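Local coordinates for nuclear transport factor 2 family protein (PDB 3DM8) that is of unknown function but has the cone-like alpha+beta fold of the nuclear transport factor 2 family and is a putative isomerase, at residues Ser10-Arg15 / Glu23-Ile28; Ile33-Tyr38 / Ala54-Val59. All coordinates share one frame; numbering follows the deposited sequence.

Overall arrangement
Contact 1 pairs two helices, 10-15 of helix 5-19 with helix 23-28, and contact 2 lays helix 53-66, through residues 54-59, on strand 33-38. They follow one another along the chain, the first closing before the second opens, and their centres are about 14 Å apart. Leu57 joins them: from helix 53-66 it packs on Leu25 and Ala26 of helix 23-28. All four segments belong to the SnoaL-like domain and make up part of its NTF2-type fold, in which helices pack together and against a strongly curved mixed sheet. Contact 1 is partly buried, whereas contact 2 belongs wholly to the interior.

Contact 1: residues Ser10-Arg15 / Glu23-Ile28; sequences SRALHR and EELATI
A single salt bridge ties the two helices at their solvent-facing side: NE of Arg15 lies 3.1 Å from OE2 of Glu24. Its hydrogen bond is weak, bent to 136°; the carboxylate meets the guanidinium at its edge, the two planes 82° apart. Arg15, with CG anti to its carbonyl carbon, runs extended from CG to NE, and Glu24 is extended beyond CG, so these long side chains span the gap and cross obliquely. The positive group of Arg11 is near the same carboxylate without touching it and probably adds to its stabilisation.

Below the ion pair a water bridges the backbones. It donates to Ala12 O at 2.8 Å and accepts from Leu25 N at 3.0 Å, the latter an amide in the first turn of helix 23-28, where no carbonyl four residues back belongs to the helix.

Packing centres on Ala12, whose methyl points at the other helix and sits 3.7 Å from Leu25 N, close to the backbone; so small a residue lets the axes come within 7.8 Å, crossing obliquely in broadly opposite directions, 138° between their N-to-C vectors. Ile28 CG2 touches the same methyl. On the side toward helix 53-66, Leu13 and Leu25 lie side by side, CD1 of Leu13 4.0 Å from CD2 of Leu25, and both reach Cys60 of that helix.

The chemistry is thus graded, from charge at the exposed side through a water-linked backbone to aliphatic carbon inside, implying a helical hairpin whose apolar face is turned toward the rest of the fold.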
ATOM      1  N   SER A  10      -2.853  17.081  -2.841  1.00 17.39           N
ATOM      2  CA  SER A  10      -1.760  16.942  -1.903  1.00 16.41           C
ATOM      3  C   SER A  10      -1.513  18.304  -1.243  1.00 16.09           C
ATOM      4  O   SER A  10      -1.271  18.387  -0.030  1.00 16.31           O
ATOM      5  CB  SER A  10      -0.499  16.397  -2.584  1.00 17.98           C
ATOM      6  OG  SER A  10       0.517  16.171  -1.597  1.00 22.71           O
ATOM      7  N   ARG A  11      -1.570  19.362  -2.049  1.00 14.00           N
ATOM      8  CA  ARG A  11      -1.340  20.706  -1.485  1.00 15.30           C
ATOM      9  C   ARG A  11      -2.460  21.109  -0.506  1.00 15.13           C
ATOM     10  O   ARG A  11      -2.214  21.632   0.590  1.00 13.96           O
ATOM     11  CB  ARG A  11      -1.181  21.714  -2.588  1.00 15.65           C
ATOM     12  CG  ARG A  11      -0.927  23.052  -2.125  1.00 20.29           C
ATOM     13  CD  ARG A  11      -0.437  23.923  -3.273  1.00 25.32           C
ATOM     14  NE  ARG A  11      -1.363  23.899  -4.402  1.00 28.81           N
ATOM     15  CZ  ARG A  11      -1.138  23.233  -5.523  1.00 26.09           C
ATOM     16  NH1 ARG A  11      -0.035  22.570  -5.672  1.00 26.22           N
ATOM     17  NH2 ARG A  11      -2.016  23.273  -6.505  1.00 30.50           N
ATOM     18  N   ALA A  12      -3.687  20.802  -0.921  1.00 14.03           N
ATOM     19  CA  ALA A  12      -4.886  21.122  -0.153  1.00 14.19           C
ATOM     20  C   ALA A  12      -4.859  20.391   1.182  1.00 14.46           C
ATOM     21  O   ALA A  12      -5.190  20.946   2.215  1.00 15.20           O
ATOM     22  CB  ALA A  12      -6.126  20.699  -0.926  1.00 14.67           C
ATOM     23  N   LEU A  13      -4.440  19.141   1.143  1.00 14.13           N
ATOM     24  CA  LEU A  13      -4.362  18.336   2.359  1.00 15.48           C
ATOM     25  C   LEU A  13      -3.263  18.867   3.305  1.00 15.41           C
ATOM     26  O   LEU A  13      -3.388  18.910   4.560  1.00 16.97           O
ATOM     27  CB  LEU A  13      -4.090  16.884   1.967  1.00 15.51           C
ATOM     28  CG  LEU A  13      -4.135  15.928   3.165  1.00 17.03           C
ATOM     29  CD1 LEU A  13      -5.529  15.922   3.860  1.00 19.08           C
ATOM     30  CD2 LEU A  13      -3.675  14.538   2.650  1.00 22.16           C
ATOM     31  N   HIS A  14      -2.151  19.294   2.715  1.00 16.07           N
ATOM     32  CA  HIS A  14      -1.063  19.917   3.489  1.00 15.04           C
ATOM     33  C   HIS A  14      -1.539  21.130   4.264  1.00 15.98           C
ATOM     34  O   HIS A  14      -1.269  21.302   5.476  1.00 15.95           O
ATOM     35  CB  HIS A  14       0.060  20.355   2.534  1.00 16.29           C
ATOM     36  CG  HIS A  14       1.244  20.950   3.218  1.00 17.26           C
ATOM     37  ND1 HIS A  14       2.439  20.259   3.369  1.00 20.82           N
ATOM     38  CD2 HIS A  14       1.449  22.179   3.745  1.00 16.08           C
ATOM     39  CE1 HIS A  14       3.318  21.044   3.971  1.00 19.69           C
ATOM     40  NE2 HIS A  14       2.731  22.198   4.240  1.00 18.92           N
ATOM     41  N   ARG A  15      -2.254  21.988   3.559  1.00 16.16           N
ATOM     42  CA  ARG A  15      -2.816  23.198   4.180  1.00 17.26           C
ATOM     43  C   ARG A  15      -3.712  22.823   5.362  1.00 16.73           C
ATOM     44  O   ARG A  15      -3.690  23.464   6.408  1.00 14.68           O
ATOM     45  CB  ARG A  15      -3.618  24.036   3.169  1.00 18.74           C
ATOM     46  CG  ARG A  15      -2.775  24.564   2.044  1.00 23.16           C
ATOM     47  CD  ARG A  15      -3.460  25.738   1.422  1.00 28.13           C
ATOM     48  NE  ARG A  15      -2.779  26.230   0.231  1.00 33.31           N
ATOM     49  CZ  ARG A  15      -1.853  27.186   0.240  1.00 36.59           C
ATOM     50  NH1 ARG A  15      -1.463  27.738   1.386  1.00 38.12           N
ATOM     51  NH2 ARG A  15      -1.300  27.573  -0.900  1.00 37.76           N
ATOM     52  N   GLU A  23     -10.251  25.107   3.524  1.00 20.30           N
ATOM     53  CA  GLU A  23     -11.137  25.537   2.427  1.00 20.10           C
ATOM     54  C   GLU A  23     -10.803  24.848   1.106  1.00 19.83           C
ATOM     55  O   GLU A  23     -11.711  24.453   0.374  1.00 17.89           O
ATOM     56  CB  GLU A  23     -11.136  27.054   2.264  1.00 22.36           C
ATOM     57  CG  GLU A  23     -11.554  27.803   3.533  1.00 25.42           C
ATOM     58  CD  GLU A  23     -10.519  27.714   4.708  1.00 30.01           C
ATOM     59  OE1 GLU A  23      -9.279  27.723   4.491  1.00 29.87           O
ATOM     60  OE2 GLU A  23     -10.981  27.656   5.879  1.00 36.90           O
ATOM     61  N   GLU A  24      -9.517  24.731   0.799  1.00 19.37           N
ATOM     62  CA  GLU A  24      -9.079  24.124  -0.480  1.00 19.55           C
ATOM     63  C   GLU A  24      -9.373  22.649  -0.507  1.00 17.88           C
ATOM     64  O   GLU A  24      -9.727  22.113  -1.540  1.00 17.58           O
ATOM     65  CB  GLU A  24      -7.577  24.301  -0.758  1.00 21.18           C
ATOM     66  CG  GLU A  24      -7.156  25.671  -1.234  1.00 24.68           C
ATOM     67  CD  GLU A  24      -5.635  25.776  -1.528  1.00 28.34           C
ATOM     68  OE1 GLU A  24      -5.199  26.904  -1.773  1.00 30.97           O
ATOM     69  OE2 GLU A  24      -4.893  24.748  -1.533  1.00 30.38           O
ATOM     70  N   LEU A  25      -9.227  22.005   0.644  1.00 16.34           N
ATOM     71  CA  LEU A  25      -9.508  20.596   0.753  1.00 16.24           C
ATOM     72  C   LEU A  25     -10.994  20.360   0.530  1.00 16.09           C
ATOM     73  O   LEU A  25     -11.376  19.414  -0.108  1.00 16.63           O
ATOM     74  CB  LEU A  25      -9.083  20.031   2.094  1.00 15.69           C
ATOM     75  CG  LEU A  25      -9.268  18.549   2.372  1.00 16.83           C
ATOM     76  CD1 LEU A  25      -8.500  17.740   1.368  1.00 20.26           C
ATOM     77  CD2 LEU A  25      -8.773  18.208   3.774  1.00 16.70           C
ATOM     78  N   ALA A  26     -11.813  21.183   1.140  1.00 17.20           N
ATOM     79  CA  ALA A  26     -13.266  21.026   1.025  1.00 16.65           C
ATOM     80  C   ALA A  26     -13.727  21.183  -0.418  1.00 17.12           C
ATOM     81  O   ALA A  26     -14.712  20.526  -0.849  1.00 18.18           O
ATOM     82  CB  ALA A  26     -14.000  22.005   1.957  1.00 16.47           C
ATOM     83  N   THR A  27     -13.024  22.024  -1.182  1.00 16.25           N
ATOM     84  CA  THR A  27     -13.392  22.250  -2.583  1.00 16.99           C
ATOM     85  C   THR A  27     -13.149  21.005  -3.415  1.00 17.39           C
ATOM     86  O   THR A  27     -13.904  20.661  -4.330  1.00 17.78           O
ATOM     87  CB  THR A  27     -12.616  23.446  -3.163  1.00 18.22           C
ATOM     88  OG1 THR A  27     -13.051  24.605  -2.451  1.00 20.52           O
ATOM     89  CG2 THR A  27     -12.889  23.634  -4.606  1.00 22.09           C
ATOM     90  N   ILE A  28     -12.063  20.343  -3.079  1.00 16.23           N
ATOM     91  CA  ILE A  28     -11.532  19.238  -3.888  1.00 16.59           C
ATOM     92  C   ILE A  28     -12.135  17.906  -3.571  1.00 16.12           C
ATOM     93  O   ILE A  28     -12.156  17.047  -4.415  1.00 16.76           O
ATOM     94  CB  ILE A  28      -9.984  19.169  -3.841  1.00 17.28           C
ATOM     95  CG1 ILE A  28      -9.435  18.375  -5.041  1.00 23.50           C
ATOM     96  CG2 ILE A  28      -9.471  18.555  -2.581  1.00 20.14           C
ATOM     97  CD1 ILE A  28      -7.885  18.651  -5.318  1.00 25.00           C
TER
HETATM   98  O   HOH W   1      -7.142  22.877   2.619  1.00 20.41           O

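Contact 2: residues Ile33-Tyr38 / Ala54-Val59. With CE9 (dodecyl nona ethylene glycol ether), chain B.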
ATOM      1  N   ILE A  33     -17.692  11.350  -2.055  1.00 13.26           N
ATOM      2  CA  ILE A  33     -16.450  10.575  -2.019  1.00 12.84           C
ATOM      3  C   ILE A  33     -16.609   9.218  -1.324  1.00 13.77           C
ATOM      4  O   ILE A  33     -17.269   9.067  -0.274  1.00 13.42           O
ATOM      5  CB  ILE A  33     -15.301  11.361  -1.366  1.00 12.66           C
ATOM      6  CG1 ILE A  33     -13.956  10.595  -1.483  1.00 13.56           C
ATOM      7  CG2 ILE A  33     -15.641  11.696   0.126  1.00 13.21           C
ATOM      8  CD1 ILE A  33     -12.744  11.446  -1.223  1.00 15.27           C
ATOM      9  N   ASP A  34     -15.944   8.224  -1.927  1.00 14.30           N
ATOM     10  CA  ASP A  34     -15.860   6.856  -1.394  1.00 14.41           C
ATOM     11  C   ASP A  34     -14.448   6.622  -0.914  1.00 13.51           C
ATOM     12  O   ASP A  34     -13.526   6.539  -1.687  1.00 12.93           O
ATOM     13  CB  ASP A  34     -16.226   5.882  -2.505  1.00 15.93           C
ATOM     14  CG  ASP A  34     -16.226   4.439  -2.090  1.00 17.52           C
ATOM     15  OD1 ASP A  34     -15.496   4.020  -1.173  1.00 16.14           O
ATOM     16  OD2 ASP A  34     -16.994   3.692  -2.776  1.00 19.72           O
ATOM     17  N   TRP A  35     -14.291   6.603   0.415  1.00 13.98           N
ATOM     18  CA  TRP A  35     -12.980   6.690   1.078  1.00 13.67           C
ATOM     19  C   TRP A  35     -12.690   5.537   2.011  1.00 13.33           C
ATOM     20  O   TRP A  35     -13.591   5.024   2.724  1.00 14.41           O
ATOM     21  CB  TRP A  35     -12.975   7.988   1.919  1.00 13.38           C
ATOM     22  CG  TRP A  35     -11.863   8.283   2.901  1.00 12.34           C
ATOM     23  CD1 TRP A  35     -11.702   7.770   4.171  1.00 13.44           C
ATOM     24  CD2 TRP A  35     -10.894   9.317   2.778  1.00 11.41           C
ATOM     25  NE1 TRP A  35     -10.638   8.369   4.789  1.00 13.85           N
ATOM     26  CE2 TRP A  35     -10.132   9.336   3.955  1.00 13.05           C
ATOM     27  CE3 TRP A  35     -10.590  10.227   1.781  1.00 14.23           C
ATOM     28  CZ2 TRP A  35      -9.104  10.234   4.145  1.00 13.71           C
ATOM     29  CZ3 TRP A  35      -9.535  11.068   1.933  1.00 13.92           C
ATOM     30  CH2 TRP A  35      -8.787  11.087   3.091  1.00 15.00           C
ATOM     31  N   ALA A  36     -11.429   5.099   2.024  1.00 13.44           N
ATOM     32  CA  ALA A  36     -10.994   4.161   3.109  1.00 12.96           C
ATOM     33  C   ALA A  36      -9.532   4.219   3.372  1.00 13.70           C
ATOM     34  O   ALA A  36      -8.699   4.205   2.462  1.00 12.30           O
ATOM     35  CB  ALA A  36     -11.443   2.661   2.819  1.00 13.53           C
ATOM     36  N   ILE A  37      -9.196   4.234   4.655  1.00 13.05           N
ATOM     37  CA  ILE A  37      -7.813   4.054   5.061  1.00 13.87           C
ATOM     38  C   ILE A  37      -7.775   2.838   5.928  1.00 14.38           C
ATOM     39  O   ILE A  37      -8.465   2.793   6.905  1.00 13.72           O
ATOM     40  CB  ILE A  37      -7.237   5.234   5.885  1.00 13.96           C
ATOM     41  CG1 ILE A  37      -7.293   6.544   5.142  1.00 14.52           C
ATOM     42  CG2 ILE A  37      -5.757   4.932   6.304  1.00 16.23           C
ATOM     43  CD1 ILE A  37      -7.056   7.738   6.113  1.00 15.64           C
ATOM     44  N   TYR A  38      -6.985   1.845   5.541  1.00 14.76           N
ATOM     45  CA  TYR A  38      -7.012   0.563   6.242  1.00 15.59           C
ATOM     46  C   TYR A  38      -6.045   0.596   7.409  1.00 15.59           C
ATOM     47  O   TYR A  38      -4.839   0.558   7.253  1.00 17.03           O
ATOM     48  CB  TYR A  38      -6.695  -0.608   5.295  1.00 15.76           C
ATOM     49  CG  TYR A  38      -7.743  -0.718   4.210  1.00 16.99           C
ATOM     50  CD1 TYR A  38      -7.474  -0.281   2.923  1.00 18.07           C
ATOM     51  CD2 TYR A  38      -9.019  -1.189   4.484  1.00 19.00           C
ATOM     52  CE1 TYR A  38      -8.397  -0.332   1.942  1.00 17.93           C
ATOM     53  CE2 TYR A  38      -9.978  -1.244   3.467  1.00 21.95           C
ATOM     54  CZ  TYR A  38      -9.641  -0.795   2.196  1.00 19.93           C
ATOM     55  OH  TYR A  38     -10.519  -0.819   1.130  1.00 24.18           O
ATOM     56  N   ALA A  54     -18.450  15.326   4.154  1.00 12.23           N
ATOM     57  CA  ALA A  54     -18.475  15.732   5.601  1.00 11.31           C
ATOM     58  C   ALA A  54     -17.704  14.757   6.472  1.00 12.10           C
ATOM     59  O   ALA A  54     -16.901  15.143   7.323  1.00 12.84           O
ATOM     60  CB  ALA A  54     -19.912  15.867   6.125  1.00 11.88           C
ATOM     61  N   ALA A  55     -17.917  13.464   6.262  1.00 13.24           N
ATOM     62  CA  ALA A  55     -17.219  12.442   7.068  1.00 13.74           C
ATOM     63  C   ALA A  55     -15.726  12.421   6.776  1.00 13.44           C
ATOM     64  O   ALA A  55     -14.907  12.203   7.671  1.00 14.53           O
ATOM     65  CB  ALA A  55     -17.824  11.039   6.821  1.00 13.61           C
ATOM     66  N   VAL A  56     -15.332  12.654   5.520  1.00 12.94           N
ATOM     67  CA  VAL A  56     -13.903  12.689   5.182  1.00 12.77           C
ATOM     68  C   VAL A  56     -13.233  13.935   5.765  1.00 13.83           C
ATOM     69  O   VAL A  56     -12.119  13.851   6.259  1.00 13.41           O
ATOM     70  CB  VAL A  56     -13.658  12.545   3.657  1.00 13.57           C
ATOM     71  CG1 VAL A  56     -12.195  12.984   3.259  1.00 13.87           C
ATOM     72  CG2 VAL A  56     -14.080  11.091   3.151  1.00 12.87           C
ATOM     73  N   LEU A  57     -13.917  15.071   5.772  1.00 12.36           N
ATOM     74  CA  LEU A  57     -13.364  16.272   6.396  1.00 13.73           C
ATOM     75  C   LEU A  57     -13.186  16.047   7.907  1.00 12.88           C
ATOM     76  O   LEU A  57     -12.233  16.495   8.512  1.00 15.06           O
ATOM     77  CB  LEU A  57     -14.191  17.514   6.111  1.00 14.45           C
ATOM     78  CG  LEU A  57     -14.127  18.029   4.676  1.00 15.76           C
ATOM     79  CD1 LEU A  57     -15.086  19.169   4.384  1.00 16.45           C
ATOM     80  CD2 LEU A  57     -12.676  18.439   4.327  1.00 19.01           C
ATOM     81  N   GLU A  58     -14.078  15.288   8.514  1.00 13.91           N
ATOM     82  CA  GLU A  58     -13.936  14.965   9.930  1.00 14.09           C
ATOM     83  C   GLU A  58     -12.694  14.096  10.175  1.00 13.71           C
ATOM     84  O   GLU A  58     -11.929  14.355  11.104  1.00 14.83           O
ATOM     85  CB  GLU A  58     -15.211  14.342  10.485  1.00 14.69           C
ATOM     86  CG  GLU A  58     -15.112  13.849  11.898  1.00 16.10           C
ATOM     87  CD  GLU A  58     -14.811  14.928  12.957  1.00 23.07           C
ATOM     88  OE1 GLU A  58     -14.959  16.158  12.679  1.00 22.14           O
ATOM     89  OE2 GLU A  58     -14.488  14.477  14.102  1.00 21.25           O
ATOM     90  N   VAL A  59     -12.486  13.064   9.350  1.00 12.46           N
ATOM     91  CA  VAL A  59     -11.226  12.297   9.404  1.00 12.25           C
ATOM     92  C   VAL A  59     -10.016  13.234   9.353  1.00 12.70           C
ATOM     93  O   VAL A  59      -9.074  13.110  10.110  1.00 13.23           O
ATOM     94  CB  VAL A  59     -11.162  11.232   8.295  1.00 13.00           C
ATOM     95  CG1 VAL A  59      -9.729  10.682   8.029  1.00 12.52           C
ATOM     96  CG2 VAL A  59     -12.160  10.111   8.587  1.00 12.34           C
TER
HETATM   97  C29 CE9 B 144     -22.305  -0.779   1.840  1.00 52.09           C
HETATM   98  C30 CE9 B 144     -21.021  -0.004   2.133  1.00 52.34           C
HETATM   99  O31 CE9 B 144     -20.648   0.732   0.969  1.00 52.63           O
HETATM  100  C32 CE9 B 144     -19.462   1.500   1.138  1.00 50.50           C
HETATM  101  C33 CE9 B 144     -19.137   2.171  -0.182  1.00 50.36           C
HETATM  102  O34 CE9 B 144     -20.189   3.071  -0.501  1.00 49.24           O
HETATM  103  C35 CE9 B 144     -20.620   2.908  -1.842  1.00 51.26           C
HETATM  104  C36 CE9 B 144     -21.167   4.222  -2.356  1.00 51.68           C
HETATM  105  O37 CE9 B 144     -22.584   4.179  -2.243  1.00 52.89           O
HETATM  106  C38 CE9 B 144     -23.160   3.207  -3.103  1.00 54.40           C
HETATM  107  C39 CE9 B 144     -24.132   2.347  -2.311  1.00 54.87           C
HETATM  108  OXT CE9 B 144     -25.370   2.324  -3.028  1.00 55.49           O
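Ile33 opens the strand by meeting Val56 almost at a right angle. Its CG1 is anti to the backbone N (chi1 -173°), which leaves CG2 in the crowded position between N and the carbonyl carbon and facing the helix; there it presses on CG2 of Val56 at 3.5 Å, tighter than usual for two methyls. A branched side chain suits this place because it presents a methyl close to the main chain.

Asp34 points away from the helix, as alternation along a strand demands. Its OD1 forms a salt bridge with Arg120 on strand 115-123, while OD2 lies 3.7 Å from C33 of the bound detergent, a van der Waals approach to the ether chain.

Trp35 carries most of the strand's share of the contact. With CG anti to the backbone N, the indole extends toward the helix and turns a face to Val56. CG1 of Val56 stands 3.6 Å from the centroid of the six-membered ring, 18° off its normal, a CH-pi contact, while the sister methyl CG2 packs on Trp35 CB at 3.5 Å. This is the helix-on-sheet layer of the NTF2-like fold: helix 53-66 packs on the concave face of the sheet, and the axes of segments 54-59 and 33-38 pass 9.4 Å apart, 35° between their directions. One turn on, Val59 reaches tip to tip toward the indole, its CG1 4.0 Å from Trp35 CZ2.

Ala36 faces the other side of the sheet, where its methyl packs on Ala49 of strand 48-51. Ile37 turns back to the helix, and its CD1 just touches CG1 of Val59 at 4.4 Å. Beyond it, Tyr38 has no part in the helix packing and makes a cation-pi contact with Arg104 of the second subunit.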